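Local coordinates for PlzA (Borrelia burgdorferi, PDB 7MIE), which binds the bacterial second messenger c-di-GMP through its PilZ domain and probably acts as a signalling receptor in this tick-borne spirochaete, at residues A[78-83]-A[138-143]; A[39-44]-A[71-76]; A[60-65]-A[86-91]; A[28-33]-A[150-155]. One frame throughout, in Å; residues are numbered along the deposited sequence.

Contact 1 (A[78-83]-A[138-143]). With EDO (1,2-ethanediol), chain F.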
loop_
_atom_site.group_PDB
_atom_site.type_symbol
_atom_site.label_atom_id
_atom_site.label_comp_id
_atom_site.label_asym_id
_atom_site.label_seq_id
_atom_site.Cartn_x
_atom_site.Cartn_y
_atom_site.Cartn_z
ATOM N N SER A 78 -3.979 -7.865 -11.662
ATOM C CA SER A 78 -3.560 -8.639 -10.505
ATOM C C SER A 78 -3.700 -7.726 -9.305
ATOM O O SER A 78 -3.927 -6.524 -9.473
ATOM C CB SER A 78 -2.109 -9.137 -10.625
ATOM O OG SER A 78 -1.184 -8.037 -10.721
ATOM N N LEU A 79 -3.587 -8.327 -8.111
ATOM C CA LEU A 79 -3.518 -7.527 -6.908
ATOM C C LEU A 79 -2.662 -8.262 -5.885
ATOM O O LEU A 79 -2.321 -9.426 -6.084
ATOM C CB LEU A 79 -4.943 -7.187 -6.453
ATOM C CG LEU A 79 -5.737 -8.238 -5.663
ATOM C CD1 LEU A 79 -7.180 -7.721 -5.409
ATOM C CD2 LEU A 79 -5.781 -9.588 -6.372
ATOM N N LYS A 80 -2.283 -7.550 -4.824
ATOM C CA LYS A 80 -1.460 -8.141 -3.781
ATOM C C LYS A 80 -2.260 -8.137 -2.481
ATOM O O LYS A 80 -2.826 -7.119 -2.091
ATOM C CB LYS A 80 -0.148 -7.381 -3.567
ATOM C CG LYS A 80 0.829 -7.522 -4.721
ATOM C CD LYS A 80 2.190 -6.868 -4.454
ATOM C CE LYS A 80 2.926 -6.653 -5.753
ATOM N NZ LYS A 80 4.179 -5.900 -5.487
ATOM N N LEU A 81 -2.261 -9.300 -1.820
ATOM C CA LEU A 81 -3.071 -9.485 -0.617
ATOM C C LEU A 81 -2.188 -9.922 0.542
ATOM O O LEU A 81 -1.244 -10.705 0.344
ATOM C CB LEU A 81 -4.156 -10.554 -0.835
ATOM C CG LEU A 81 -5.180 -10.336 -1.959
ATOM C CD1 LEU A 81 -6.336 -11.358 -1.811
ATOM C CD2 LEU A 81 -5.762 -8.908 -1.876
ATOM N N ILE A 82 -2.550 -9.440 1.749
ATOM C CA ILE A 82 -1.871 -9.825 2.987
ATOM C C ILE A 82 -2.736 -10.829 3.740
ATOM O O ILE A 82 -3.935 -10.591 4.004
ATOM C CB ILE A 82 -1.637 -8.584 3.878
ATOM C CG1 ILE A 82 -0.632 -7.617 3.227
ATOM C CG2 ILE A 82 -1.201 -9.001 5.298
ATOM C CD1 ILE A 82 -0.756 -6.186 3.818
ATOM N N PHE A 83 -2.069 -11.939 4.121
ATOM C CA PHE A 83 -2.677 -12.923 5.020
ATOM C C PHE A 83 -1.700 -13.279 6.132
ATOM O O PHE A 83 -0.480 -13.185 5.971
ATOM C CB PHE A 83 -3.003 -14.209 4.238
ATOM C CG PHE A 83 -4.109 -14.090 3.216
ATOM C CD1 PHE A 83 -5.446 -14.096 3.604
ATOM C CD2 PHE A 83 -3.789 -13.921 1.870
ATOM C CE1 PHE A 83 -6.449 -13.959 2.648
ATOM C CE2 PHE A 83 -4.796 -13.780 0.926
ATOM C CZ PHE A 83 -6.115 -13.821 1.319
ATOM N N LEU A 138 2.659 -11.914 1.823
ATOM C CA LEU A 138 2.124 -10.988 0.813
ATOM C C LEU A 138 2.040 -11.792 -0.485
ATOM O O LEU A 138 3.070 -12.298 -0.959
ATOM C CB LEU A 138 3.098 -9.812 0.676
ATOM C CG LEU A 138 2.681 -8.721 -0.332
ATOM C CD1 LEU A 138 1.436 -7.993 0.150
ATOM C CD2 LEU A 138 3.795 -7.713 -0.515
ATOM N N LEU A 139 0.829 -11.957 -1.043
ATOM C CA LEU A 139 0.568 -12.837 -2.184
ATOM C C LEU A 139 0.178 -12.029 -3.416
ATOM O O LEU A 139 -0.858 -11.351 -3.374
ATOM C CB LEU A 139 -0.636 -13.731 -1.873
ATOM C CG LEU A 139 -0.376 -15.005 -1.065
ATOM C CD1 LEU A 139 0.056 -14.667 0.345
ATOM C CD2 LEU A 139 -1.614 -15.888 -1.043
ATOM N N THR A 140 0.911 -12.237 -4.524
ATOM C CA THR A 140 0.530 -11.608 -5.782
ATOM C C THR A 140 -0.379 -12.586 -6.516
ATOM O O THR A 140 0.051 -13.728 -6.795
ATOM C CB THR A 140 1.788 -11.293 -6.603
ATOM O OG1 THR A 140 2.707 -10.459 -5.885
ATOM C CG2 THR A 140 1.451 -10.680 -7.959
ATOM N N LEU A 141 -1.600 -12.156 -6.809
ATOM C CA LEU A 141 -2.626 -12.999 -7.401
ATOM C C LEU A 141 -3.077 -12.383 -8.723
ATOM O O LEU A 141 -3.489 -11.223 -8.747
ATOM C CB LEU A 141 -3.807 -13.102 -6.431
ATOM C CG LEU A 141 -3.483 -13.806 -5.109
ATOM C CD1 LEU A 141 -4.536 -13.441 -4.072
ATOM C CD2 LEU A 141 -3.480 -15.319 -5.347
ATOM N N GLU A 142 -3.084 -13.207 -9.779
ATOM C CA GLU A 142 -3.526 -12.755 -11.088
ATOM C C GLU A 142 -4.976 -13.181 -11.333
ATOM O O GLU A 142 -5.350 -14.327 -11.089
ATOM C CB GLU A 142 -2.616 -13.388 -12.144
ATOM C CG GLU A 142 -3.055 -13.028 -13.565
ATOM C CD GLU A 142 -2.036 -13.417 -14.618
ATOM O OE1 GLU A 142 -2.367 -14.273 -15.455
ATOM O OE2 GLU A 142 -0.918 -12.863 -14.582
ATOM N N PHE A 143 -5.793 -12.254 -11.855
ATOM C CA PHE A 143 -7.159 -12.513 -12.281
ATOM C C PHE A 143 -7.153 -13.425 -13.509
ATOM O O PHE A 143 -6.519 -13.126 -14.506
ATOM C CB PHE A 143 -7.857 -11.177 -12.565
ATOM C CG PHE A 143 -8.188 -10.415 -11.298
ATOM C CD1 PHE A 143 -9.237 -10.819 -10.474
ATOM C CD2 PHE A 143 -7.421 -9.330 -10.911
ATOM C CE1 PHE A 143 -9.531 -10.133 -9.303
ATOM C CE2 PHE A 143 -7.703 -8.632 -9.742
ATOM C CZ PHE A 143 -8.765 -9.043 -8.942
HETATM C C1 EDO F . 4.932 -10.358 -2.896
HETATM O O1 EDO F . 3.896 -11.144 -3.504
HETATM C C2 EDO F . 6.308 -10.520 -3.376
HETATM O O2 EDO F . 6.424 -11.630 -4.246
#
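With CG beside the backbone N in both residues (chi1 -59° in Leu-81, -65° in Leu-141), the two leucines cross at about a right angle and bring Leu-81 CD1 to 3.6 Å from Leu-141 CD1. They belong to neighbouring strands in the antiparallel sheet of the PilZN3 domain. Two hydrogen-bonded pairs, Leu-79 with Leu-141 and Leu-81 with Leu-139, supply four backbone bonds. The straightest runs from Leu-141 N to Leu-79 O (2.9 Å, 175° at the hydrogen). The buried face with these four leucines is apolar, and Leu-79 CD2 extends it to Phe-143 CZ at 4.0 Å. Met-60 and Val-88, from a further strand and a helix, pack against this side.

Across the sheet the character is mixed. Lys-80 and Thr-140 lie side by side and point the same way; the extended aliphatic chain of the lysine passes Thr-140 OG1, with Lys-80 CG 3.7 Å from it. Beyond them Ile-82 CG1 meets Leu-138 CD1 at 3.7 Å. A 1,2-ethanediol molecule, probably from the crystallisation liquor and also hydrogen-bonded to Ser-125, sits on the side of 138-143 turned to strand 119-131, where its O1 donates to Leu-138 O at 2.9 Å.

Contact 2 (A[39-44]-A[71-76])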
loop_
_atom_site.group_PDB
_atom_site.type_symbol
_atom_site.label_atom_id
_atom_site.label_comp_id
_atom_site.label_asym_id
_atom_site.label_seq_id
_atom_site.Cartn_x
_atom_site.Cartn_y
_atom_site.Cartn_z
ATOM N N GLY A 39 3.547 -4.819 -14.312
ATOM C CA GLY A 39 4.497 -4.804 -13.216
ATOM C C GLY A 39 4.335 -3.616 -12.261
ATOM O O GLY A 39 5.076 -3.500 -11.281
ATOM N N LYS A 40 3.384 -2.721 -12.553
ATOM C CA LYS A 40 3.196 -1.528 -11.738
ATOM C C LYS A 40 1.985 -1.678 -10.832
ATOM O O LYS A 40 1.143 -2.519 -11.090
ATOM C CB LYS A 40 3.007 -0.306 -12.642
ATOM C CG LYS A 40 4.179 -0.072 -13.608
ATOM C CD LYS A 40 5.544 0.025 -12.944
ATOM C CE LYS A 40 6.599 0.399 -13.995
ATOM N NZ LYS A 40 7.921 0.495 -13.323
ATOM N N GLU A 41 1.926 -0.910 -9.741
ATOM C CA GLU A 41 0.833 -1.100 -8.795
ATOM C C GLU A 41 0.442 0.222 -8.146
ATOM O O GLU A 41 1.233 1.177 -8.124
ATOM C CB GLU A 41 1.262 -2.098 -7.696
ATOM C CG GLU A 41 2.368 -1.520 -6.777
ATOM C CD GLU A 41 3.054 -2.382 -5.712
ATOM O OE1 GLU A 41 2.547 -3.476 -5.425
ATOM O OE2 GLU A 41 4.075 -1.902 -5.123
ATOM N N ILE A 42 -0.748 0.230 -7.504
ATOM C CA ILE A 42 -1.162 1.342 -6.670
ATOM C C ILE A 42 -1.392 0.790 -5.263
ATOM O O ILE A 42 -2.192 -0.131 -5.082
ATOM C CB ILE A 42 -2.490 1.915 -7.235
ATOM C CG1 ILE A 42 -2.358 2.449 -8.682
ATOM C CG2 ILE A 42 -3.042 2.974 -6.275
ATOM C CD1 ILE A 42 -1.368 3.636 -8.794
ATOM N N LYS A 43 -0.625 1.319 -4.296
ATOM C CA LYS A 43 -0.798 0.946 -2.884
ATOM C C LYS A 43 -2.110 1.499 -2.342
ATOM O O LYS A 43 -2.519 2.605 -2.680
ATOM C CB LYS A 43 0.406 1.322 -2.009
ATOM C CG LYS A 43 1.660 0.543 -2.382
ATOM C CD LYS A 43 2.899 0.788 -1.551
ATOM C CE LYS A 43 3.436 2.196 -1.648
ATOM N NZ LYS A 43 3.993 2.532 -3.004
ATOM N N MET A 44 -2.772 0.728 -1.446
ATOM C CA MET A 44 -4.092 1.129 -0.976
ATOM C C MET A 44 -4.011 2.141 0.170
ATOM O O MET A 44 -3.106 2.106 1.008
ATOM C CB MET A 44 -4.917 -0.091 -0.537
ATOM C CG MET A 44 -4.934 -1.161 -1.586
ATOM S SD MET A 44 -5.616 -0.621 -3.217
ATOM C CE MET A 44 -7.298 -0.532 -2.686
ATOM N N ILE A 71 -6.165 -5.956 1.198
ATOM C CA ILE A 71 -5.469 -5.618 -0.031
ATOM C C ILE A 71 -4.311 -4.695 0.320
ATOM O O ILE A 71 -4.491 -3.660 0.998
ATOM C CB ILE A 71 -6.434 -4.920 -1.014
ATOM C CG1 ILE A 71 -7.709 -5.723 -1.264
ATOM C CG2 ILE A 71 -5.721 -4.544 -2.310
ATOM C CD1 ILE A 71 -8.769 -5.019 -2.143
ATOM N N TYR A 72 -3.138 -5.053 -0.209
ATOM C CA TYR A 72 -1.955 -4.209 -0.088
ATOM C C TYR A 72 -1.851 -3.250 -1.288
ATOM O O TYR A 72 -1.632 -2.046 -1.091
ATOM C CB TYR A 72 -0.720 -5.118 -0.066
ATOM C CG TYR A 72 0.593 -4.395 -0.222
ATOM C CD1 TYR A 72 1.225 -3.815 0.873
ATOM C CD2 TYR A 72 1.215 -4.330 -1.463
ATOM C CE1 TYR A 72 2.457 -3.185 0.736
ATOM C CE2 TYR A 72 2.441 -3.706 -1.617
ATOM C CZ TYR A 72 3.055 -3.134 -0.515
ATOM O OH TYR A 72 4.260 -2.515 -0.670
ATOM N N SER A 73 -1.994 -3.787 -2.503
ATOM C CA SER A 73 -1.940 -2.944 -3.704
ATOM C C SER A 73 -2.765 -3.588 -4.799
ATOM O O SER A 73 -3.084 -4.779 -4.707
ATOM C CB SER A 73 -0.485 -2.731 -4.186
ATOM O OG SER A 73 0.065 -3.941 -4.727
ATOM N N ILE A 74 -3.066 -2.784 -5.827
ATOM C CA ILE A 74 -3.850 -3.262 -6.953
ATOM C C ILE A 74 -3.160 -2.884 -8.252
ATOM O O ILE A 74 -2.548 -1.813 -8.336
ATOM C CB ILE A 74 -5.284 -2.721 -6.840
ATOM C CG1 ILE A 74 -6.206 -3.368 -7.883
ATOM C CG2 ILE A 74 -5.301 -1.190 -6.951
ATOM C CD1 ILE A 74 -7.693 -3.201 -7.525
ATOM N N SER A 75 -3.335 -3.742 -9.264
ATOM C CA SER A 75 -2.687 -3.540 -10.550
ATOM C C SER A 75 -3.732 -3.795 -11.636
ATOM O O SER A 75 -4.912 -3.969 -11.334
ATOM C CB SER A 75 -1.515 -4.455 -10.704
ATOM O OG SER A 75 -0.472 -4.182 -9.746
ATOM N N MET A 76 -3.334 -3.726 -12.925
ATOM C CA MET A 76 -4.361 -3.826 -13.959
ATOM C C MET A 76 -4.993 -5.212 -14.044
ATOM O O MET A 76 -6.184 -5.331 -14.381
ATOM C CB MET A 76 -3.759 -3.516 -15.336
ATOM C CG MET A 76 -3.502 -2.026 -15.501
ATOM S SD MET A 76 -4.903 -0.921 -15.181
ATOM C CE MET A 76 -6.216 -1.664 -16.149
HETATM O O HOH W 1 -0.681 -3.094 -13.793
HETATM O O HOH W 2 5.457 -2.723 -3.030
#
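Glu-41 OE1 is held from two directions: Ser-73 OG donates to it at 2.6 Å, and Lys-80 from the next strand forms a salt bridge with it. The serine arrives from above the carboxylate plane, 41° out of it. Glu-41 CG stands between its own backbone N and carbonyl carbon (chi1 68°), which carries the acid across to 71-76. There the edge of the Tyr-72 ring also faces OE1. The second oxygen is bridged to the same tyrosine by a water that donates to Glu-41 OE2 at 2.6 Å and lies 2.7 Å from Tyr-72 OH.

The short strand 42-43 is an edge addition to the antiparallel PilZN3 sheet, joined by a reciprocal pair of bonds between Ile-42 and Ile-74 and by Met-44 N to Tyr-72 O. Tyr-72 and Ser-73 both face Lys-80, forming a classic beta bulge. Farther along, Ser-75 OG donates to Lys-40 O at 2.7 Å. The opposite face is apolar: Met-44 CG presses on Ile-71 CG2 at 3.5 Å and its sulfur approaches Ile-74 CG2. Lys-43 reaches toward the other domain, making a cation-pi contact with Tyr-208; its side chain is about 9 Å from bound c-di-GMP. With a lysine, a serine and a water around its carboxylate, Glu-41 probably stays ionised.

Contact 3 (A[60-65]-A[86-91])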
loop_
_atom_site.group_PDB
_atom_site.type_symbol
_atom_site.label_atom_id
_atom_site.label_comp_id
_atom_site.label_asym_id
_atom_site.label_seq_id
_atom_site.Cartn_x
_atom_site.Cartn_y
_atom_site.Cartn_z
ATOM N N MET A 60 -10.909 -14.905 0.426
ATOM C CA MET A 60 -10.379 -15.867 -0.520
ATOM C C MET A 60 -10.999 -17.239 -0.242
ATOM O O MET A 60 -11.066 -17.618 0.920
ATOM C CB MET A 60 -8.870 -15.979 -0.305
ATOM C CG MET A 60 -8.289 -17.321 -0.731
ATOM S SD MET A 60 -7.881 -17.267 -2.472
ATOM C CE MET A 60 -6.542 -16.072 -2.303
ATOM N N ARG A 61 -11.445 -17.933 -1.300
ATOM C CA ARG A 61 -11.962 -19.286 -1.183
ATOM C C ARG A 61 -11.081 -20.243 -1.967
ATOM O O ARG A 61 -10.716 -19.985 -3.126
ATOM C CB ARG A 61 -13.308 -19.385 -1.900
ATOM C CG ARG A 61 -14.492 -19.066 -1.027
ATOM C CD ARG A 61 -14.835 -20.273 -0.154
ATOM N NE ARG A 61 -15.670 -19.298 0.457
ATOM C CZ ARG A 61 -16.969 -19.160 0.243
ATOM N NH1 ARG A 61 -17.615 -20.038 -0.511
ATOM N NH2 ARG A 61 -17.613 -18.179 0.845
ATOM N N ILE A 62 -10.759 -21.372 -1.316
ATOM C CA ILE A 62 -9.945 -22.417 -1.928
ATOM C C ILE A 62 -10.675 -23.719 -1.656
ATOM O O ILE A 62 -10.539 -24.293 -0.575
ATOM C CB ILE A 62 -8.516 -22.419 -1.359
ATOM C CG1 ILE A 62 -7.842 -21.037 -1.494
ATOM C CG2 ILE A 62 -7.673 -23.501 -2.067
ATOM C CD1 ILE A 62 -6.798 -20.770 -0.443
ATOM N N GLY A 63 -11.516 -24.128 -2.612
ATOM C CA GLY A 63 -12.509 -25.152 -2.325
ATOM C C GLY A 63 -13.503 -24.635 -1.285
ATOM O O GLY A 63 -14.118 -23.579 -1.472
ATOM N N SER A 64 -13.640 -25.374 -0.176
ATOM C CA SER A 64 -14.554 -24.906 0.856
ATOM C C SER A 64 -13.769 -24.164 1.946
ATOM O O SER A 64 -14.376 -23.546 2.818
ATOM C CB SER A 64 -15.378 -26.044 1.422
ATOM O OG SER A 64 -14.516 -26.901 2.129
ATOM N N TYR A 65 -12.434 -24.133 1.825
ATOM C CA TYR A 65 -11.624 -23.356 2.746
ATOM C C TYR A 65 -11.829 -21.867 2.480
ATOM O O TYR A 65 -11.899 -21.450 1.327
ATOM C CB TYR A 65 -10.152 -23.700 2.538
ATOM C CG TYR A 65 -9.192 -22.872 3.349
ATOM C CD1 TYR A 65 -8.946 -23.172 4.671
ATOM C CD2 TYR A 65 -8.613 -21.715 2.824
ATOM C CE1 TYR A 65 -8.073 -22.409 5.442
ATOM C CE2 TYR A 65 -7.723 -20.962 3.570
ATOM C CZ TYR A 65 -7.462 -21.297 4.883
ATOM O OH TYR A 65 -6.606 -20.549 5.651
ATOM N N ASP A 86 0.914 -19.339 7.174
ATOM C CA ASP A 86 0.425 -20.693 7.443
ATOM C C ASP A 86 -1.098 -20.766 7.343
ATOM O O ASP A 86 -1.725 -21.539 8.067
ATOM C CB ASP A 86 0.882 -21.209 8.822
ATOM C CG ASP A 86 1.016 -22.731 8.843
ATOM O OD1 ASP A 86 0.834 -23.356 7.767
ATOM O OD2 ASP A 86 1.321 -23.293 9.933
ATOM N N THR A 87 -1.710 -19.940 6.478
ATOM C CA THR A 87 -3.148 -19.986 6.204
ATOM C C THR A 87 -3.353 -20.257 4.704
ATOM O O THR A 87 -3.328 -21.425 4.265
ATOM C CB THR A 87 -3.898 -18.765 6.785
ATOM O OG1 THR A 87 -3.477 -17.567 6.120
ATOM C CG2 THR A 87 -3.652 -18.561 8.268
ATOM N N VAL A 88 -3.417 -19.180 3.903
ATOM C CA VAL A 88 -3.795 -19.254 2.502
ATOM C C VAL A 88 -2.667 -19.881 1.688
ATOM O O VAL A 88 -2.920 -20.620 0.745
ATOM C CB VAL A 88 -4.230 -17.860 2.001
ATOM C CG1 VAL A 88 -4.389 -17.803 0.484
ATOM C CG2 VAL A 88 -5.575 -17.504 2.665
ATOM N N LEU A 89 -1.414 -19.593 2.050
ATOM C CA LEU A 89 -0.321 -19.923 1.141
ATOM C C LEU A 89 -0.216 -21.448 1.013
ATOM O O LEU A 89 -0.251 -21.961 -0.100
ATOM C CB LEU A 89 0.998 -19.257 1.580
ATOM C CG LEU A 89 2.171 -19.415 0.592
ATOM C CD1 LEU A 89 1.809 -18.977 -0.818
ATOM C CD2 LEU A 89 3.431 -18.709 1.080
ATOM N N PRO A 90 -0.166 -22.228 2.118
ATOM C CA PRO A 90 -0.185 -23.680 2.001
ATOM C C PRO A 90 -1.495 -24.247 1.426
ATOM O O PRO A 90 -1.475 -25.264 0.717
ATOM C CB PRO A 90 0.159 -24.196 3.419
ATOM C CG PRO A 90 -0.072 -23.031 4.353
ATOM C CD PRO A 90 -0.022 -21.768 3.513
ATOM N N ALA A 91 -2.636 -23.620 1.752
ATOM C CA ALA A 91 -3.902 -24.075 1.179
ATOM C C ALA A 91 -3.872 -23.952 -0.341
ATOM O O ALA A 91 -4.390 -24.811 -1.057
ATOM C CB ALA A 91 -5.091 -23.336 1.756
#
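Met-60 touches the helix through its terminal methyl, Met-60 CE lying 3.9 Å from Val-88 CG1. The bent chain puts this methyl against Leu-141 as well, while Met-60 CB packs on Phe-83. Two residues on, Ile-62 CD1 fits between the same valine methyl and Ala-91, 3.9 Å from Val-88 CG1 and 3.8 Å from Ala-91 CB; its other branch, CG2, rests against the carbonyl oxygen of Ala-91. The strand then reverses in a type II' turn from Ile-62 to Tyr-65, with Gly-63 at positive phi, making the tight beta hairpin that joins strands 57-62 and 65-74 of the PilZN3 sheet. Helix 88-94 packs on the hairpin end with its first turn.

Past the turn, a chi1 of 175° swings the ring of Tyr-65 away from its own N and obliquely past the first turn of the helix. Ala-91 CB sits over one ring face in a CH-pi contact, 4.2 Å from the centroid and displaced toward the rim, whereas Val-88 CG2 comes up at the ring edge. The hydroxyl ends against Thr-87, at the N-cap position, with Tyr-65 OH 3.4 Å from Thr-87 CB in plain van der Waals contact; the threonine OG1 bonds instead to Gln-84 O.

Contact 4 (A[28-33]-A[150-155])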
loop_
_atom_site.group_PDB
_atom_site.type_symbol
_atom_site.label_atom_id
_atom_site.label_comp_id
_atom_site.label_asym_id
_atom_site.label_seq_id
_atom_site.Cartn_x
_atom_site.Cartn_y
_atom_site.Cartn_z
ATOM N N ARG A 28 -10.864 -2.298 -24.622
ATOM C CA ARG A 28 -9.658 -2.027 -25.380
ATOM C C ARG A 28 -8.738 -1.125 -24.574
ATOM O O ARG A 28 -7.544 -1.382 -24.526
ATOM C CB ARG A 28 -9.939 -1.362 -26.728
ATOM C CG ARG A 28 -8.667 -0.899 -27.418
ATOM C CD ARG A 28 -9.114 -0.361 -28.763
ATOM N NE ARG A 28 -7.964 -0.165 -29.617
ATOM C CZ ARG A 28 -8.051 -0.004 -30.934
ATOM N NH1 ARG A 28 -9.234 -0.049 -31.530
ATOM N NH2 ARG A 28 -6.956 0.184 -31.648
ATOM N N LYS A 29 -9.306 -0.072 -23.972
ATOM C CA LYS A 29 -8.530 0.814 -23.124
ATOM C C LYS A 29 -7.922 0.041 -21.966
ATOM O O LYS A 29 -6.769 0.285 -21.621
ATOM C CB LYS A 29 -9.395 1.963 -22.595
ATOM C CG LYS A 29 -8.606 3.072 -21.903
ATOM C CD LYS A 29 -7.827 3.952 -22.863
ATOM C CE LYS A 29 -6.557 4.516 -22.261
ATOM N NZ LYS A 29 -5.518 3.460 -22.113
ATOM N N ILE A 30 -8.678 -0.905 -21.384
ATOM C CA ILE A 30 -8.145 -1.679 -20.263
ATOM C C ILE A 30 -6.998 -2.590 -20.708
ATOM O O ILE A 30 -6.014 -2.704 -19.986
ATOM C CB ILE A 30 -9.267 -2.480 -19.550
ATOM C CG1 ILE A 30 -10.162 -1.500 -18.792
ATOM C CG2 ILE A 30 -8.741 -3.624 -18.692
ATOM C CD1 ILE A 30 -11.575 -2.017 -18.517
ATOM N N ARG A 31 -7.084 -3.160 -21.921
ATOM C CA ARG A 31 -6.001 -3.963 -22.492
ATOM C C ARG A 31 -4.752 -3.102 -22.720
ATOM O O ARG A 31 -3.642 -3.543 -22.415
ATOM C CB ARG A 31 -6.438 -4.628 -23.809
ATOM C CG ARG A 31 -7.437 -5.765 -23.614
ATOM C CD ARG A 31 -7.936 -6.489 -24.871
ATOM N NE ARG A 31 -8.514 -5.690 -25.956
ATOM C CZ ARG A 31 -7.802 -5.206 -26.973
ATOM N NH1 ARG A 31 -6.509 -5.451 -27.022
ATOM N NH2 ARG A 31 -8.368 -4.495 -27.934
ATOM N N ASP A 32 -4.937 -1.874 -23.237
ATOM C CA ASP A 32 -3.803 -0.959 -23.429
ATOM C C ASP A 32 -3.126 -0.632 -22.094
ATOM O O ASP A 32 -1.908 -0.654 -21.962
ATOM C CB ASP A 32 -4.221 0.384 -24.033
ATOM C CG ASP A 32 -4.851 0.305 -25.429
ATOM O OD1 ASP A 32 -4.684 -0.732 -26.106
ATOM O OD2 ASP A 32 -5.552 1.279 -25.799
ATOM N N TYR A 33 -3.925 -0.347 -21.045
ATOM C CA TYR A 33 -3.353 -0.050 -19.745
ATOM C C TYR A 33 -2.625 -1.258 -19.146
ATOM O O TYR A 33 -1.578 -1.086 -18.539
ATOM C CB TYR A 33 -4.488 0.273 -18.769
ATOM C CG TYR A 33 -4.936 1.711 -18.740
ATOM C CD1 TYR A 33 -4.009 2.729 -18.586
ATOM C CD2 TYR A 33 -6.287 2.026 -18.744
ATOM C CE1 TYR A 33 -4.432 4.050 -18.506
ATOM C CE2 TYR A 33 -6.721 3.342 -18.616
ATOM C CZ TYR A 33 -5.783 4.354 -18.479
ATOM O OH TYR A 33 -6.167 5.671 -18.413
ATOM N N GLU A 150 -15.217 -1.271 -14.266
ATOM C CA GLU A 150 -15.314 0.022 -13.596
ATOM C C GLU A 150 -14.101 0.247 -12.684
ATOM O O GLU A 150 -13.561 1.359 -12.636
ATOM C CB GLU A 150 -16.649 0.161 -12.830
ATOM C CG GLU A 150 -16.738 -0.706 -11.577
ATOM C CD GLU A 150 -17.882 -0.470 -10.585
ATOM O OE1 GLU A 150 -17.689 0.314 -9.581
ATOM O OE2 GLU A 150 -18.953 -1.109 -10.776
ATOM N N ILE A 151 -13.581 -0.852 -12.099
ATOM C CA ILE A 151 -12.411 -0.750 -11.233
ATOM C C ILE A 151 -11.138 -0.662 -12.084
ATOM O O ILE A 151 -10.314 0.218 -11.850
ATOM C CB ILE A 151 -12.368 -1.922 -10.237
ATOM C CG1 ILE A 151 -13.522 -1.738 -9.237
ATOM C CG2 ILE A 151 -11.032 -1.945 -9.516
ATOM C CD1 ILE A 151 -13.735 -2.883 -8.325
ATOM N N ALA A 152 -11.014 -1.537 -13.084
ATOM C CA ALA A 152 -9.836 -1.574 -13.952
ATOM C C ALA A 152 -9.522 -0.216 -14.611
ATOM O O ALA A 152 -8.375 0.232 -14.632
ATOM C CB ALA A 152 -10.001 -2.677 -14.990
ATOM N N ILE A 153 -10.535 0.467 -15.155
ATOM C CA ILE A 153 -10.302 1.744 -15.828
ATOM C C ILE A 153 -9.822 2.809 -14.835
ATOM O O ILE A 153 -8.929 3.595 -15.144
ATOM C CB ILE A 153 -11.573 2.189 -16.604
ATOM C CG1 ILE A 153 -11.246 3.340 -17.549
ATOM C CG2 ILE A 153 -12.734 2.546 -15.686
ATOM C CD1 ILE A 153 -10.582 2.773 -18.798
ATOM N N LYS A 154 -10.307 2.746 -13.577
ATOM C CA LYS A 154 -9.861 3.710 -12.586
ATOM C C LYS A 154 -8.441 3.407 -12.110
ATOM O O LYS A 154 -7.674 4.330 -11.865
ATOM C CB LYS A 154 -10.789 3.626 -11.376
ATOM C CG LYS A 154 -12.132 4.330 -11.593
ATOM C CD LYS A 154 -12.946 4.220 -10.312
ATOM C CE LYS A 154 -14.285 4.928 -10.479
ATOM N NZ LYS A 154 -15.147 4.591 -9.324
ATOM N N VAL A 155 -8.081 2.124 -12.067
ATOM C CA VAL A 155 -6.713 1.782 -11.667
ATOM C C VAL A 155 -5.765 2.290 -12.756
ATOM O O VAL A 155 -4.698 2.845 -12.465
ATOM C CB VAL A 155 -6.578 0.255 -11.430
ATOM C CG1 VAL A 155 -5.114 -0.136 -11.198
ATOM C CG2 VAL A 155 -7.452 -0.186 -10.232
#
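The axes of helix segments 28-33 and 150-155 pass 9.5 Å apart with their N-to-C directions 46° from each other, and the backbones are nearest at Ile-30 and Ile-153, whose CA atoms are 6.0 Å apart. This is helix-on-helix packing within the PilZN3 domain: the N-terminal helix 26-36 lies on the start of helix 149-164, which on its other side rests on the sheet through Ile-151 and Val-155. No hydrogen bond links the two segments.

Ile-153 supplies the main projection. Its CG1 is anti to the backbone N (chi1 -167°), and the bend at chi2 turns CD1 into the groove between Lys-29 and Tyr-33, one helical turn apart. There Ile-153 CD1 meets Lys-29 CG at 3.7 Å and the edge of the tyrosine ring at Tyr-33 CE2, 3.9 Å away. In return Ile-30 spreads over the small side chain of Ala-152, with its CD1 3.9 Å from Ala-152 CB. Met-76, in the loop after strand 65-74, backs both Ile-30 and Tyr-33. The tyrosine hydroxyl is hydrogen-bonded to Asp-160 farther along helix 149-164, and Lys-29 folds back so that its NZ stands 3.5 Å above the Tyr-33 ring plane, over the ring centre.

Contacts 1 and 2 lie in one sheet: strands 65-74 and 78-84 are neighbours, and Lys-80 spans both, bonded through its backbone to Tyr-72 and Ser-73. Contact 2 is the most buried of the four and the most polar, near the domain interface; contact 1 combines backbone pairing with an apolar face. That face continues into contact 3, where Val-88 and Met-60 meet Phe-83, Leu-139 and Leu-141 at the sheet's outer end. Contact 4 lies on the periphery beside contact 2, joined to it by Met-76. Contacts 3 and 4, helix packings without cross-segment hydrogen bonds, stand about 29 Å apart between centres.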